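Local coordinates for StiE protein (Stigmatella aurantiaca, PDB 6ECX) that uses S-adenosylmethionine to O-methylate polyketide intermediates, as the O-methyltransferase domain of a multifunctional polyketide synthase, at residues N218-S222 and L301-A306; A231-E237 and L312-F318. Residue numbers count along the deposited sequence, not the author numbering.

Contact 1 (N218-S222 and L301-A306)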
# COMPACT_ATOMS: atom_id res chain seq x y z
N ASN A 218 -14.49 3.39 7.82
CA ASN A 218 -14.79 4.28 8.94
C ASN A 218 -15.05 3.49 10.23
O ASN A 218 -14.54 3.84 11.29
CB ASN A 218 -15.99 5.17 8.59
CG ASN A 218 -16.15 6.32 9.56
OD1 ASN A 218 -15.41 6.40 10.53
ND2 ASN A 218 -17.10 7.23 9.31
N LYS A 219 -15.84 2.41 10.15
CA LYS A 219 -16.10 1.63 11.35
C LYS A 219 -14.80 1.06 11.93
O LYS A 219 -14.59 1.09 13.15
CB LYS A 219 -17.10 0.51 11.02
CG LYS A 219 -17.75 -0.12 12.24
CD LYS A 219 -18.93 -0.99 11.81
CE LYS A 219 -19.55 -1.72 12.99
NZ LYS A 219 -20.03 -0.76 14.03
N LEU A 220 -13.91 0.57 11.05
CA LEU A 220 -12.63 0.05 11.51
C LEU A 220 -11.80 1.13 12.20
O LEU A 220 -11.20 0.88 13.25
CB LEU A 220 -11.84 -0.53 10.34
CG LEU A 220 -12.37 -1.84 9.76
CD1 LEU A 220 -11.64 -2.16 8.47
CD2 LEU A 220 -12.19 -2.95 10.78
N PHE A 221 -11.70 2.31 11.58
CA PHE A 221 -10.91 3.38 12.19
C PHE A 221 -11.53 3.80 13.52
O PHE A 221 -10.85 3.85 14.55
CB PHE A 221 -10.81 4.60 11.27
CG PHE A 221 -10.04 4.37 9.98
CD1 PHE A 221 -9.34 3.19 9.77
CD2 PHE A 221 -10.06 5.33 8.98
CE1 PHE A 221 -8.64 2.98 8.57
CE2 PHE A 221 -9.38 5.14 7.78
CZ PHE A 221 -8.67 3.96 7.57
N SER A 222 -12.83 4.09 13.51
CA SER A 222 -13.46 4.76 14.66
C SER A 222 -13.60 3.85 15.87
O SER A 222 -13.62 4.35 17.00
CB SER A 222 -14.86 5.26 14.28
OG SER A 222 -14.82 5.98 13.06
N LEU A 301 -15.26 10.41 16.37
CA LEU A 301 -14.33 10.00 15.33
C LEU A 301 -15.07 9.59 14.07
O LEU A 301 -14.69 9.96 12.96
CB LEU A 301 -13.44 8.85 15.80
CG LEU A 301 -12.50 9.11 16.98
CD1 LEU A 301 -11.71 7.85 17.27
CD2 LEU A 301 -11.59 10.28 16.68
N PHE A 302 -16.15 8.81 14.23
CA PHE A 302 -16.91 8.34 13.07
C PHE A 302 -17.52 9.52 12.32
O PHE A 302 -17.49 9.56 11.08
CB PHE A 302 -18.00 7.36 13.51
CG PHE A 302 -18.70 6.68 12.36
CD1 PHE A 302 -19.72 7.31 11.69
CD2 PHE A 302 -18.32 5.40 11.96
CE1 PHE A 302 -20.36 6.69 10.61
CE2 PHE A 302 -18.97 4.78 10.89
CZ PHE A 302 -19.98 5.42 10.23
N HIS A 303 -18.10 10.47 13.06
CA HIS A 303 -18.73 11.64 12.46
C HIS A 303 -17.72 12.44 11.64
O HIS A 303 -17.97 12.80 10.49
CB HIS A 303 -19.34 12.49 13.57
CG HIS A 303 -20.01 13.74 13.09
ND1 HIS A 303 -19.65 14.99 13.56
CD2 HIS A 303 -21.02 13.94 12.22
CE1 HIS A 303 -20.42 15.90 12.99
NE2 HIS A 303 -21.26 15.29 12.17
N LEU A 304 -16.55 12.69 12.23
CA LEU A 304 -15.48 13.44 11.57
C LEU A 304 -14.87 12.65 10.42
O LEU A 304 -14.64 13.20 9.34
CB LEU A 304 -14.42 13.82 12.62
CG LEU A 304 -14.92 14.76 13.74
CD1 LEU A 304 -14.14 14.68 15.13
CD2 LEU A 304 -14.93 16.17 13.20
N ASN A 305 -14.61 11.35 10.62
CA ASN A 305 -14.09 10.54 9.52
C ASN A 305 -15.02 10.55 8.32
O ASN A 305 -14.56 10.53 7.18
CB ASN A 305 -13.86 9.09 9.95
CG ASN A 305 -12.77 8.95 10.97
OD1 ASN A 305 -11.94 9.84 11.13
ND2 ASN A 305 -12.75 7.81 11.66
N ALA A 306 -16.34 10.49 8.57
CA ALA A 306 -17.29 10.40 7.47
C ALA A 306 -17.20 11.64 6.59
O ALA A 306 -17.26 11.55 5.36
CB ALA A 306 -18.72 10.23 8.01
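The carboxamide of Asn218 lies over one face of the Phe302 ring, CG of the asparagine 3.4 Å from CD2 of the phenylalanine, and from there it bonds to the opposite helix at both of its ends. Asn218 ND2 donates almost linearly to the backbone Phe302 O (3.0 Å, 178°), an oxygen that also accepts from Ala306 N at 2.9 Å as an i to i+4 backbone bond of helix 298-309. Asn218 OD1 accepts from Asn305 ND2 at 3.2 Å. The two helical segments run more nearly antiparallel than parallel (136°), their axes 9.1 Å apart at closest approach. In the class I, Rossmann-like methyltransferase fold, helices pack on the central sheet; here helix 214-222, just before strand 226-233, meets helix 298-309, which follows strand 283-292. Small Ser222 lets the backbones draw together, its CA 5.2 Å from the CA of Phe302. Its hydroxyl turns back to its own helix, Ser222 OG donating to Asn218 O at 2.8 Å, and takes a weak bond from Asn305 ND2 at 3.1 Å. Asn305 also ties the pair to the sheet: its OD1 accepts from the backbone N of Leu228, its strongest polar partner. Next to this polar patch, Phe221 CB packs 3.8 Å from Asn305 ND2, while the Phe221 side chain reaches Phe288 and Val290 of strand 283-292.

Contact 2 (A231-E237 and L312-F318)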
# COMPACT_ATOMS: atom_id res chain seq x y z
N ALA A 231 -6.91 12.21 2.63
CA ALA A 231 -6.79 11.10 1.69
C ALA A 231 -6.64 11.67 0.29
O ALA A 231 -7.35 12.61 -0.08
CB ALA A 231 -8.02 10.19 1.78
N VAL A 232 -5.68 11.14 -0.46
CA VAL A 232 -5.44 11.52 -1.85
C VAL A 232 -5.87 10.37 -2.76
O VAL A 232 -5.47 9.21 -2.54
CB VAL A 232 -3.97 11.92 -2.09
CG1 VAL A 232 -3.71 12.17 -3.58
CG2 VAL A 232 -3.62 13.20 -1.29
N ASP A 233 -6.65 10.68 -3.78
CA ASP A 233 -7.16 9.71 -4.74
C ASP A 233 -6.23 9.72 -5.95
O ASP A 233 -6.21 10.69 -6.72
CB ASP A 233 -8.59 10.07 -5.12
CG ASP A 233 -9.23 9.06 -6.04
OD1 ASP A 233 -8.57 8.11 -6.48
OD2 ASP A 233 -10.43 9.24 -6.34
N VAL A 234 -5.46 8.65 -6.12
CA VAL A 234 -4.56 8.53 -7.26
C VAL A 234 -5.09 7.51 -8.28
O VAL A 234 -4.31 6.98 -9.08
CB VAL A 234 -3.13 8.20 -6.81
CG1 VAL A 234 -2.55 9.32 -5.94
CG2 VAL A 234 -3.10 6.88 -6.04
N SER A 235 -6.39 7.24 -8.25
CA SER A 235 -7.00 6.28 -9.19
C SER A 235 -6.62 6.60 -10.64
O SER A 235 -6.29 5.69 -11.42
CB SER A 235 -8.52 6.29 -9.05
OG SER A 235 -8.93 5.93 -7.74
N ASN A 236 -6.69 7.88 -11.01
CA ASN A 236 -6.45 8.27 -12.40
C ASN A 236 -5.01 8.01 -12.81
O ASN A 236 -4.74 7.61 -13.95
CB ASN A 236 -6.81 9.75 -12.60
CG ASN A 236 -6.35 10.28 -13.95
OD1 ASN A 236 -7.00 10.03 -14.96
ND2 ASN A 236 -5.23 11.00 -13.97
N GLU A 237 -4.07 8.23 -11.89
CA GLU A 237 -2.66 8.11 -12.21
C GLU A 237 -2.18 6.67 -12.14
O GLU A 237 -1.25 6.29 -12.86
CB GLU A 237 -1.84 8.99 -11.26
CG GLU A 237 -2.07 10.49 -11.49
CD GLU A 237 -3.43 10.97 -11.00
OE1 GLU A 237 -3.96 10.38 -10.04
OE2 GLU A 237 -3.96 11.94 -11.59
N LEU A 312 -12.12 13.31 -0.45
CA LEU A 312 -10.87 12.82 -1.01
C LEU A 312 -10.31 13.86 -1.97
O LEU A 312 -11.05 14.48 -2.75
CB LEU A 312 -11.09 11.51 -1.77
CG LEU A 312 -11.82 10.36 -1.08
CD1 LEU A 312 -11.78 9.14 -1.95
CD2 LEU A 312 -11.24 10.07 0.30
N THR A 313 -9.00 14.07 -1.92
CA THR A 313 -8.37 15.03 -2.81
C THR A 313 -7.86 14.32 -4.06
O THR A 313 -7.05 13.41 -3.95
CB THR A 313 -7.22 15.73 -2.13
OG1 THR A 313 -7.68 16.31 -0.90
CG2 THR A 313 -6.67 16.83 -3.03
N PRO A 314 -8.31 14.70 -5.25
CA PRO A 314 -7.70 14.14 -6.46
C PRO A 314 -6.23 14.55 -6.55
O PRO A 314 -5.87 15.70 -6.31
CB PRO A 314 -8.52 14.77 -7.60
CG PRO A 314 -9.75 15.30 -6.94
CD PRO A 314 -9.34 15.70 -5.58
N TYR A 315 -5.39 13.57 -6.90
CA TYR A 315 -3.97 13.83 -7.16
C TYR A 315 -3.76 15.03 -8.07
O TYR A 315 -2.80 15.80 -7.88
CB TYR A 315 -3.32 12.61 -7.79
CG TYR A 315 -1.87 12.84 -8.14
CD1 TYR A 315 -0.87 12.61 -7.20
CD2 TYR A 315 -1.49 13.31 -9.40
CE1 TYR A 315 0.46 12.81 -7.51
CE2 TYR A 315 -0.16 13.52 -9.72
CZ TYR A 315 0.81 13.27 -8.76
OH TYR A 315 2.14 13.46 -9.03
N ALA A 316 -4.60 15.19 -9.10
CA ALA A 316 -4.44 16.32 -10.01
C ALA A 316 -4.61 17.66 -9.30
O ALA A 316 -4.16 18.68 -9.82
CB ALA A 316 -5.42 16.21 -11.18
N GLU A 317 -5.24 17.67 -8.13
CA GLU A 317 -5.39 18.90 -7.35
C GLU A 317 -4.40 18.98 -6.21
O GLU A 317 -4.52 19.86 -5.35
CB GLU A 317 -6.83 19.01 -6.83
CG GLU A 317 -7.86 19.27 -7.93
CD GLU A 317 -9.29 19.27 -7.42
OE1 GLU A 317 -9.50 19.19 -6.19
OE2 GLU A 317 -10.22 19.36 -8.26
N PHE A 318 -3.41 18.10 -6.18
CA PHE A 318 -2.48 17.98 -5.07
C PHE A 318 -1.18 18.70 -5.38
O PHE A 318 -0.66 18.62 -6.50
CB PHE A 318 -2.21 16.52 -4.77
CG PHE A 318 -1.09 16.29 -3.81
CD1 PHE A 318 -1.28 16.48 -2.45
CD2 PHE A 318 0.15 15.85 -4.27
CE1 PHE A 318 -0.25 16.26 -1.56
CE2 PHE A 318 1.18 15.62 -3.38
CZ PHE A 318 0.99 15.82 -2.02
O HOH W 1 -6.10 12.88 -10.39
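A parallel pairing, short and at the edge of the sheet, joins the end of strand 226-233 to the two-residue strand 313-314, although the neighbour on the other side of 226-233, strand 283-292, runs antiparallel to it. Three backbone bonds set the register: Thr313 N to Ala231 O (2.9 Å), Asp233 N to Thr313 O (2.8 Å) and Tyr315 N to Asp233 O (3.0 Å). Thr313 thus uses both its N and its O on 226-233, as a parallel ladder requires, and Pro314, with no amide hydrogen to give, falls between donors. Val232 and Thr313 send their side chains to one face, where Val232 CG2 meets Phe318 CD1 at 4.2 Å and Val79 of helix 64-80 packs alongside; Asp233 and Pro314 point to the other. Beyond the pairing the chains turn off, one into helix 235-242, the other into a 3-10 turn. Asp233 OD1 accepts from Ser235 N at 2.9 Å, an Asx turn, and from Ser235 OG at 2.5 Å. Val234 CG1 packs on Tyr315 CB at 3.9 Å, and the tyrosine hydroxyl bonds to Glu75. One water bridges helix 235-242 and the 3-10 segment, donating to Glu237 OE2 (2.6 Å) and accepting from Ala316 N (3.0 Å). The direct hydrogen bonds are all backbone to backbone, so the main chain sets the register, while side chains add apolar packing and a water-mediated link.

Overall arrangement
Contacts 1 and 2 join the same two parts of the chain twice. Helix 214-222 is followed by strand 226-233, and helix 298-309 by strand 313-314, so helix meets helix in contact 1 and strand meets strand in contact 2. Their centres lie 21 Å apart and their nearest atoms about 8 Å, without touching. Together they attach the C-terminal helix and edge strand at the edge of the sheet opposite strand 141-145, where strand 313-314 is outermost. Contact 1 is away from the S-adenosylmethionine site. Contact 2 is nearer: the Val234 side chain is about 13 Å from the bound cofactor and about 11 Å from the side chain of Arg77, which binds it.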